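PDB 2HEK: HD domain-containing protein, which may act as an HD-domain dGTP triphosphohydrolase, and binds zinc and, far from the active site, GDP. Local coordinates for residues A[285-290]-A[352-357]; A[41-46]-A[221-226]. All coordinates share one frame; numbering follows the deposited sequence.

Interaction 1: residues A[285-290]-A[352-357]; sequences TLLSTE and YRIYVD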
loop_
_atom_site.group_PDB
_atom_site.type_symbol
_atom_site.label_atom_id
_atom_site.label_comp_id
_atom_site.label_asym_id
_atom_site.label_seq_id
_atom_site.Cartn_x
_atom_site.Cartn_y
_atom_site.Cartn_z
ATOM N N THR A 285 -7.017 -5.130 34.550
ATOM C CA THR A 285 -6.794 -6.555 34.303
ATOM C C THR A 285 -5.850 -7.128 35.374
ATOM O O THR A 285 -4.716 -6.688 35.511
ATOM C CB THR A 285 -6.194 -6.824 32.888
ATOM O OG1 THR A 285 -7.007 -6.179 31.895
ATOM C CG2 THR A 285 -6.177 -8.302 32.600
ATOM N N LEU A 286 -6.328 -8.099 36.128
ATOM C CA LEU A 286 -5.459 -8.766 37.112
ATOM C C LEU A 286 -4.791 -9.995 36.485
ATOM O O LEU A 286 -3.600 -10.222 36.654
ATOM C CB LEU A 286 -6.281 -9.160 38.347
ATOM C CG LEU A 286 -5.587 -9.885 39.519
ATOM C CD1 LEU A 286 -4.460 -9.042 40.110
ATOM C CD2 LEU A 286 -6.636 -10.203 40.558
ATOM N N LEU A 287 -5.574 -10.773 35.747
ATOM C CA LEU A 287 -5.092 -11.984 35.118
ATOM C C LEU A 287 -5.630 -12.076 33.695
ATOM O O LEU A 287 -6.826 -11.889 33.462
ATOM C CB LEU A 287 -5.576 -13.211 35.906
ATOM C CG LEU A 287 -5.185 -14.591 35.364
ATOM C CD1 LEU A 287 -3.689 -14.779 35.465
ATOM C CD2 LEU A 287 -5.948 -15.733 36.070
ATOM N N SER A 288 -4.769 -12.464 32.761
ATOM C CA SER A 288 -5.190 -12.759 31.402
ATOM C C SER A 288 -4.449 -14.015 31.074
ATOM O O SER A 288 -3.218 -14.024 31.040
ATOM C CB SER A 288 -4.843 -11.646 30.409
ATOM O OG SER A 288 -5.063 -12.064 29.069
ATOM N N THR A 289 -5.163 -15.117 30.873
ATOM C CA THR A 289 -4.465 -16.342 30.622
ATOM C C THR A 289 -5.190 -17.284 29.670
ATOM O O THR A 289 -6.401 -17.161 29.454
ATOM C CB THR A 289 -4.233 -17.092 31.942
ATOM O OG1 THR A 289 -3.444 -18.256 31.699
ATOM C CG2 THR A 289 -5.569 -17.482 32.569
ATOM N N GLU A 290 -4.431 -18.245 29.140
ATOM C CA GLU A 290 -4.990 -19.238 28.243
ATOM C C GLU A 290 -5.300 -20.531 29.001
ATOM O O GLU A 290 -5.758 -21.500 28.406
ATOM C CB GLU A 290 -4.014 -19.547 27.107
ATOM C CG GLU A 290 -3.988 -18.408 26.124
ATOM C CD GLU A 290 -2.827 -18.504 25.167
ATOM O OE1 GLU A 290 -2.745 -19.475 24.392
ATOM O OE2 GLU A 290 -1.985 -17.580 25.187
ATOM N N TYR A 352 -8.953 -16.176 29.211
ATOM C CA TYR A 352 -9.733 -15.993 30.444
ATOM C C TYR A 352 -9.175 -14.797 31.138
ATOM O O TYR A 352 -7.980 -14.688 31.319
ATOM C CB TYR A 352 -9.645 -17.253 31.346
ATOM C CG TYR A 352 -9.889 -18.487 30.533
ATOM C CD1 TYR A 352 -8.822 -19.221 30.033
ATOM C CD2 TYR A 352 -11.181 -18.855 30.186
ATOM C CE1 TYR A 352 -9.046 -20.337 29.242
ATOM C CE2 TYR A 352 -11.409 -19.930 29.372
ATOM C CZ TYR A 352 -10.328 -20.677 28.931
ATOM O OH TYR A 352 -10.554 -21.752 28.124
ATOM N N ARG A 353 -10.039 -13.860 31.490
ATOM C CA ARG A 353 -9.561 -12.633 32.091
ATOM C C ARG A 353 -10.212 -12.409 33.438
ATOM O O ARG A 353 -11.390 -12.699 33.609
ATOM C CB ARG A 353 -9.830 -11.408 31.178
ATOM C CG ARG A 353 -8.677 -11.138 30.198
ATOM C CD ARG A 353 -8.683 -12.096 29.036
ATOM N NE ARG A 353 -7.713 -11.648 28.017
ATOM C CZ ARG A 353 -8.035 -10.978 26.905
ATOM N NH1 ARG A 353 -9.318 -10.696 26.622
ATOM N NH2 ARG A 353 -7.062 -10.620 26.053
ATOM N N ILE A 354 -9.449 -11.859 34.366
ATOM C CA ILE A 354 -10.040 -11.382 35.638
ATOM C C ILE A 354 -9.696 -9.911 35.782
ATOM O O ILE A 354 -8.543 -9.508 35.625
ATOM C CB ILE A 354 -9.534 -12.168 36.894
ATOM C CG1 ILE A 354 -9.852 -13.660 36.761
ATOM C CG2 ILE A 354 -10.190 -11.632 38.185
ATOM C CD1 ILE A 354 -9.208 -14.544 37.865
ATOM N N TYR A 355 -10.707 -9.116 36.068
ATOM C CA TYR A 355 -10.536 -7.681 36.223
ATOM C C TYR A 355 -10.945 -7.289 37.641
ATOM O O TYR A 355 -11.924 -7.829 38.159
ATOM C CB TYR A 355 -11.508 -6.968 35.281
ATOM C CG TYR A 355 -11.285 -7.261 33.802
ATOM C CD1 TYR A 355 -12.053 -8.207 33.150
ATOM C CD2 TYR A 355 -10.307 -6.565 33.064
ATOM C CE1 TYR A 355 -11.882 -8.477 31.764
ATOM C CE2 TYR A 355 -10.132 -6.816 31.683
ATOM C CZ TYR A 355 -10.920 -7.781 31.055
ATOM O OH TYR A 355 -10.777 -8.065 29.709
ATOM N N VAL A 356 -10.248 -6.315 38.221
ATOM C CA VAL A 356 -10.608 -5.804 39.550
ATOM C C VAL A 356 -10.683 -4.280 39.617
ATOM O O VAL A 356 -9.928 -3.580 38.943
ATOM C CB VAL A 356 -9.627 -6.301 40.646
ATOM C CG1 VAL A 356 -9.645 -7.798 40.719
ATOM C CG2 VAL A 356 -8.227 -5.836 40.356
ATOM N N ASP A 357 -11.607 -3.783 40.436
ATOM C CA ASP A 357 -11.672 -2.366 40.797
ATOM C C ASP A 357 -10.263 -1.807 40.945
ATOM O O ASP A 357 -9.428 -2.397 41.622
ATOM C CB ASP A 357 -12.452 -2.219 42.105
ATOM C CG ASP A 357 -12.795 -0.773 42.433
ATOM O OD1 ASP A 357 -14.007 -0.477 42.561
ATOM O OD2 ASP A 357 -11.862 0.055 42.557
HETATM O O HOH W 1 -4.014 -10.951 26.143
#
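Leu286 and Leu287 turn their backbone N-H groups to the same carbonyl of Ile354, a classic beta bulge in the antiparallel pairing of strands 284-289 and 349-356. Leu286 N lies 2.7 Å from Ile354 O, and Leu287 N donates to that oxygen over 3.2 Å. Past the bulge the pairing is regular, Thr289 and Tyr352 exchanging two backbone bonds. Within the bulge Leu286 points toward the partner strand, and its CD2 packs on Val356 CG1 at 3.9 Å. Leu287 CD2 meets Ile354 CD1 on the face that helix 292-305 covers, a place suited to branched aliphatic chains.

Arg353 serves the other face. Its chain bends at chi2 (77°), which turns CD out of an extended course, and NE donates to Ser288 OG over 2.9 Å at 160°, the hydroxyl sitting in the guanidinium plane. Ser288, with OG anti to its backbone N, brings a short hydroxyl to the NE-H. Arg353 NH1 binds Phe222 O, while NH2 donates to a water that also touches Ser288 OG weakly. A leucine in place of Arg353 would probably leave Ser288 OG and Phe222 O without these donors and let the serine hydroxyl turn. Farther along the same face the Tyr355 and Thr285 side chains lie side by side, and Tyr355 OH is hydrogen-bonded to Lys224 O; Thr285 OG1 rests 3.2 Å from Tyr355 CE2.

Interaction 2: residues A[41-46]-A[221-226]; sequences YLVFPS and YFHKVV. With GDP (guanosine-5'-diphosphate), chain G; GOL (glycerol), chain J.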
loop_
_atom_site.group_PDB
_atom_site.type_symbol
_atom_site.label_atom_id
_atom_site.label_comp_id
_atom_site.label_asym_id
_atom_site.label_seq_id
_atom_site.Cartn_x
_atom_site.Cartn_y
_atom_site.Cartn_z
ATOM N N TYR A 41 -13.013 2.770 20.253
ATOM C CA TYR A 41 -12.198 3.962 19.926
ATOM C C TYR A 41 -11.506 4.493 21.183
ATOM O O TYR A 41 -10.558 5.284 21.096
ATOM C CB TYR A 41 -13.051 5.062 19.278
ATOM C CG TYR A 41 -14.032 5.696 20.256
ATOM C CD1 TYR A 41 -13.740 6.900 20.875
ATOM C CD2 TYR A 41 -15.230 5.082 20.577
ATOM C CE1 TYR A 41 -14.625 7.490 21.779
ATOM C CE2 TYR A 41 -16.113 5.656 21.482
ATOM C CZ TYR A 41 -15.795 6.851 22.085
ATOM O OH TYR A 41 -16.666 7.441 22.974
ATOM N N LEU A 42 -11.955 4.023 22.353
ATOM C CA LEU A 42 -11.308 4.415 23.611
ATOM C C LEU A 42 -9.964 3.693 23.792
ATOM O O LEU A 42 -9.182 4.037 24.684
ATOM C CB LEU A 42 -12.221 4.117 24.809
ATOM C CG LEU A 42 -13.470 5.007 24.886
ATOM C CD1 LEU A 42 -14.333 4.563 26.106
ATOM C CD2 LEU A 42 -13.117 6.514 24.993
ATOM N N VAL A 43 -9.701 2.698 22.951
ATOM C CA VAL A 43 -8.440 1.949 22.977
ATOM C C VAL A 43 -7.688 2.125 21.627
ATOM O O VAL A 43 -6.460 2.337 21.605
ATOM C CB VAL A 43 -8.718 0.428 23.201
ATOM C CG1 VAL A 43 -7.421 -0.400 23.143
ATOM C CG2 VAL A 43 -9.425 0.190 24.519
ATOM N N PHE A 44 -8.429 2.023 20.522
ATOM C CA PHE A 44 -7.891 2.202 19.135
ATOM C C PHE A 44 -8.479 3.509 18.622
ATOM O O PHE A 44 -9.609 3.514 18.143
ATOM C CB PHE A 44 -8.335 1.045 18.200
ATOM C CG PHE A 44 -7.724 -0.276 18.570
ATOM C CD1 PHE A 44 -8.348 -1.127 19.510
ATOM C CD2 PHE A 44 -6.489 -0.665 18.014
ATOM C CE1 PHE A 44 -7.728 -2.348 19.902
ATOM C CE2 PHE A 44 -5.875 -1.900 18.405
ATOM C CZ PHE A 44 -6.507 -2.726 19.318
ATOM N N PRO A 45 -7.765 4.637 18.810
ATOM C CA PRO A 45 -8.424 5.950 18.676
ATOM C C PRO A 45 -9.076 6.226 17.319
ATOM O O PRO A 45 -10.089 6.930 17.262
ATOM C CB PRO A 45 -7.267 6.945 18.957
ATOM C CG PRO A 45 -6.394 6.179 19.919
ATOM C CD PRO A 45 -6.380 4.790 19.298
ATOM N N SER A 46 -8.543 5.624 16.262
ATOM C CA SER A 46 -9.032 5.898 14.893
ATOM C C SER A 46 -10.233 4.997 14.499
ATOM O O SER A 46 -10.728 5.101 13.376
ATOM C CB SER A 46 -7.877 5.739 13.915
ATOM O OG SER A 46 -6.925 6.819 14.067
ATOM N N TYR A 221 -10.886 -7.453 18.793
ATOM C CA TYR A 221 -12.196 -7.818 19.370
ATOM C C TYR A 221 -12.022 -8.405 20.788
ATOM O O TYR A 221 -12.889 -8.235 21.662
ATOM C CB TYR A 221 -13.001 -8.784 18.445
ATOM C CG TYR A 221 -13.094 -8.350 16.961
ATOM C CD1 TYR A 221 -13.000 -9.296 15.937
ATOM C CD2 TYR A 221 -13.271 -6.989 16.596
ATOM C CE1 TYR A 221 -13.088 -8.921 14.578
ATOM C CE2 TYR A 221 -13.331 -6.606 15.235
ATOM C CZ TYR A 221 -13.261 -7.585 14.243
ATOM O OH TYR A 221 -13.317 -7.222 12.889
ATOM N N PHE A 222 -10.904 -9.075 21.028
ATOM C CA PHE A 222 -10.673 -9.683 22.359
ATOM C C PHE A 222 -9.646 -8.915 23.166
ATOM O O PHE A 222 -9.113 -9.438 24.145
ATOM C CB PHE A 222 -10.268 -11.160 22.234
ATOM C CG PHE A 222 -11.357 -12.035 21.715
ATOM C CD1 PHE A 222 -11.048 -13.294 21.173
ATOM C CD2 PHE A 222 -12.695 -11.606 21.721
ATOM C CE1 PHE A 222 -12.073 -14.146 20.677
ATOM C CE2 PHE A 222 -13.737 -12.438 21.228
ATOM C CZ PHE A 222 -13.413 -13.726 20.710
ATOM N N HIS A 223 -9.359 -7.672 22.764
ATOM C CA HIS A 223 -8.391 -6.856 23.481
ATOM C C HIS A 223 -8.936 -6.729 24.927
ATOM O O HIS A 223 -10.116 -6.489 25.130
ATOM C CB HIS A 223 -8.272 -5.470 22.816
ATOM C CG HIS A 223 -7.194 -4.614 23.382
ATOM N ND1 HIS A 223 -7.314 -3.984 24.602
ATOM C CD2 HIS A 223 -5.976 -4.260 22.887
ATOM C CE1 HIS A 223 -6.223 -3.279 24.837
ATOM N NE2 HIS A 223 -5.408 -3.403 23.799
ATOM N N LYS A 224 -8.066 -6.883 25.912
ATOM C CA LYS A 224 -8.533 -7.018 27.295
ATOM C C LYS A 224 -9.263 -5.759 27.755
ATOM O O LYS A 224 -10.234 -5.854 28.494
ATOM C CB LYS A 224 -7.365 -7.325 28.217
ATOM C CG LYS A 224 -6.352 -6.219 28.339
ATOM C CD LYS A 224 -5.012 -6.744 28.893
ATOM C CE LYS A 224 -4.149 -5.574 29.334
ATOM N NZ LYS A 224 -2.743 -5.994 29.611
ATOM N N VAL A 225 -8.794 -4.583 27.307
ATOM C CA VAL A 225 -9.450 -3.313 27.665
ATOM C C VAL A 225 -10.733 -3.110 26.879
ATOM O O VAL A 225 -11.714 -2.670 27.455
ATOM C CB VAL A 225 -8.501 -2.082 27.534
ATOM C CG1 VAL A 225 -9.184 -0.784 27.979
ATOM C CG2 VAL A 225 -7.228 -2.333 28.309
ATOM N N VAL A 226 -10.737 -3.442 25.575
ATOM C CA VAL A 226 -11.969 -3.423 24.793
ATOM C C VAL A 226 -13.064 -4.262 25.509
ATOM O O VAL A 226 -14.209 -3.821 25.634
ATOM C CB VAL A 226 -11.744 -3.933 23.338
ATOM C CG1 VAL A 226 -13.087 -4.153 22.635
ATOM C CG2 VAL A 226 -10.865 -2.911 22.548
HETATM P PB GDP G . -3.992 -0.195 30.794
HETATM O O1B GDP G . -3.822 -1.572 30.165
HETATM O O2B GDP G . -4.144 -0.298 32.308
HETATM O O3B GDP G . -2.769 0.667 30.484
HETATM O O3A GDP G . -5.342 0.496 30.228
HETATM P PA GDP G . -5.477 2.015 29.707
HETATM O O1A GDP G . -4.382 2.939 30.170
HETATM O O2A GDP G . -6.818 2.563 30.121
HETATM O "O5'" GDP G . -5.473 1.935 28.089
HETATM C "C5'" GDP G . -4.890 0.889 27.325
HETATM C "C4'" GDP G . -4.633 1.318 25.874
HETATM O "O4'" GDP G . -5.523 2.335 25.373
HETATM C "C3'" GDP G . -3.241 1.861 25.685
HETATM O "O3'" GDP G . -2.736 1.140 24.523
HETATM C "C2'" GDP G . -3.487 3.273 25.246
HETATM O "O2'" GDP G . -2.468 3.567 24.321
HETATM C "C1'" GDP G . -4.812 3.234 24.531
HETATM N N9 GDP G . -5.571 4.501 24.615
HETATM C C8 GDP G . -6.377 5.008 23.666
HETATM N N7 GDP G . -6.966 6.148 24.080
HETATM C C5 GDP G . -6.523 6.384 25.325
HETATM C C6 GDP G . -6.731 7.437 26.337
HETATM O O6 GDP G . -7.497 8.349 26.062
HETATM N N1 GDP G . -6.139 7.334 27.541
HETATM C C2 GDP G . -5.309 6.312 27.839
HETATM N N2 GDP G . -4.725 6.292 29.084
HETATM N N3 GDP G . -5.064 5.304 26.937
HETATM C C4 GDP G . -5.629 5.299 25.701
HETATM C C1 GOL J . -4.277 0.259 21.162
HETATM O O1 GOL J . -4.117 1.589 20.680
HETATM C C2 GOL J . -2.957 -0.422 21.475
HETATM O O2 GOL J . -2.364 -0.679 20.244
HETATM C C3 GOL J . -3.182 -1.797 22.100
HETATM O O3 GOL J . -3.029 -1.697 23.512
#
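Val43 O accepts a 2.6 Å hydrogen bond from O1 of a glycerol, probably from the crystallisation liquor, whose O3 is joined to His223 NE2 over 2.9 Å. The small triol thus bridges loop 41-46 and the start of helix 224-240, and also binds Ser6 OG of the third subunit. His223 is the N-cap of that helix: ND1 accepts from Val225 N at 3.1 Å, the donor tilted 20° from the ring plane. This cap bond helps fix the imidazole, whereas the NE2 bond holds it only in this crystal. Val43, whose CG1 is anti to the backbone N, sets that methyl over one face, 3.7 Å from the His223 ring centroid, a CH-pi contact. Phe44 directs its edge to the His223 face in an offset edge-to-face pair, centroids 5.5 Å apart and planes at 80°. The beta-branched Val43 uses its second methyl too: CG2 packs 3.6 Å from Val225 CG1 and also reaches Val226 CG2.

Leu42 and Val43 turn carbonyl oxygens to the N7 and C8 side of the GDP guanine, Leu42 O lying 3.1 Å from N7, while Pro45 CG and Val225 CG2 add apolar contacts. His282 and polar groups of the third subunit grip the nucleotide. In the fold, the loop links helix 26-29 to helix 51-69, Phe44 leans on Cys173 of helix 160-173, and Phe222 packs against strands 311-318 and 349-356.

In the fold
The two contacts lie 16 Å apart between centres and follow one another along the chain, interaction 2 closing at residue 226 before interaction 1 opens at 285. They touch directly: side chains of strand 349-356 reach the backbone at the start of helix 224-240, which thereby rests on the three-stranded antiparallel sheet in which that strand is central. Interaction 2 joins this region to the loop leading into helix 51-69, which carries the zinc ligand His54. Arg280 and His282, just ahead of strand 284-289, belong to the GDP pocket that borders interaction 2, with the side chain of Thr285 of interaction 1 about 6 Å from the nucleotide. The third subunit shares this site, which lies far from the active site.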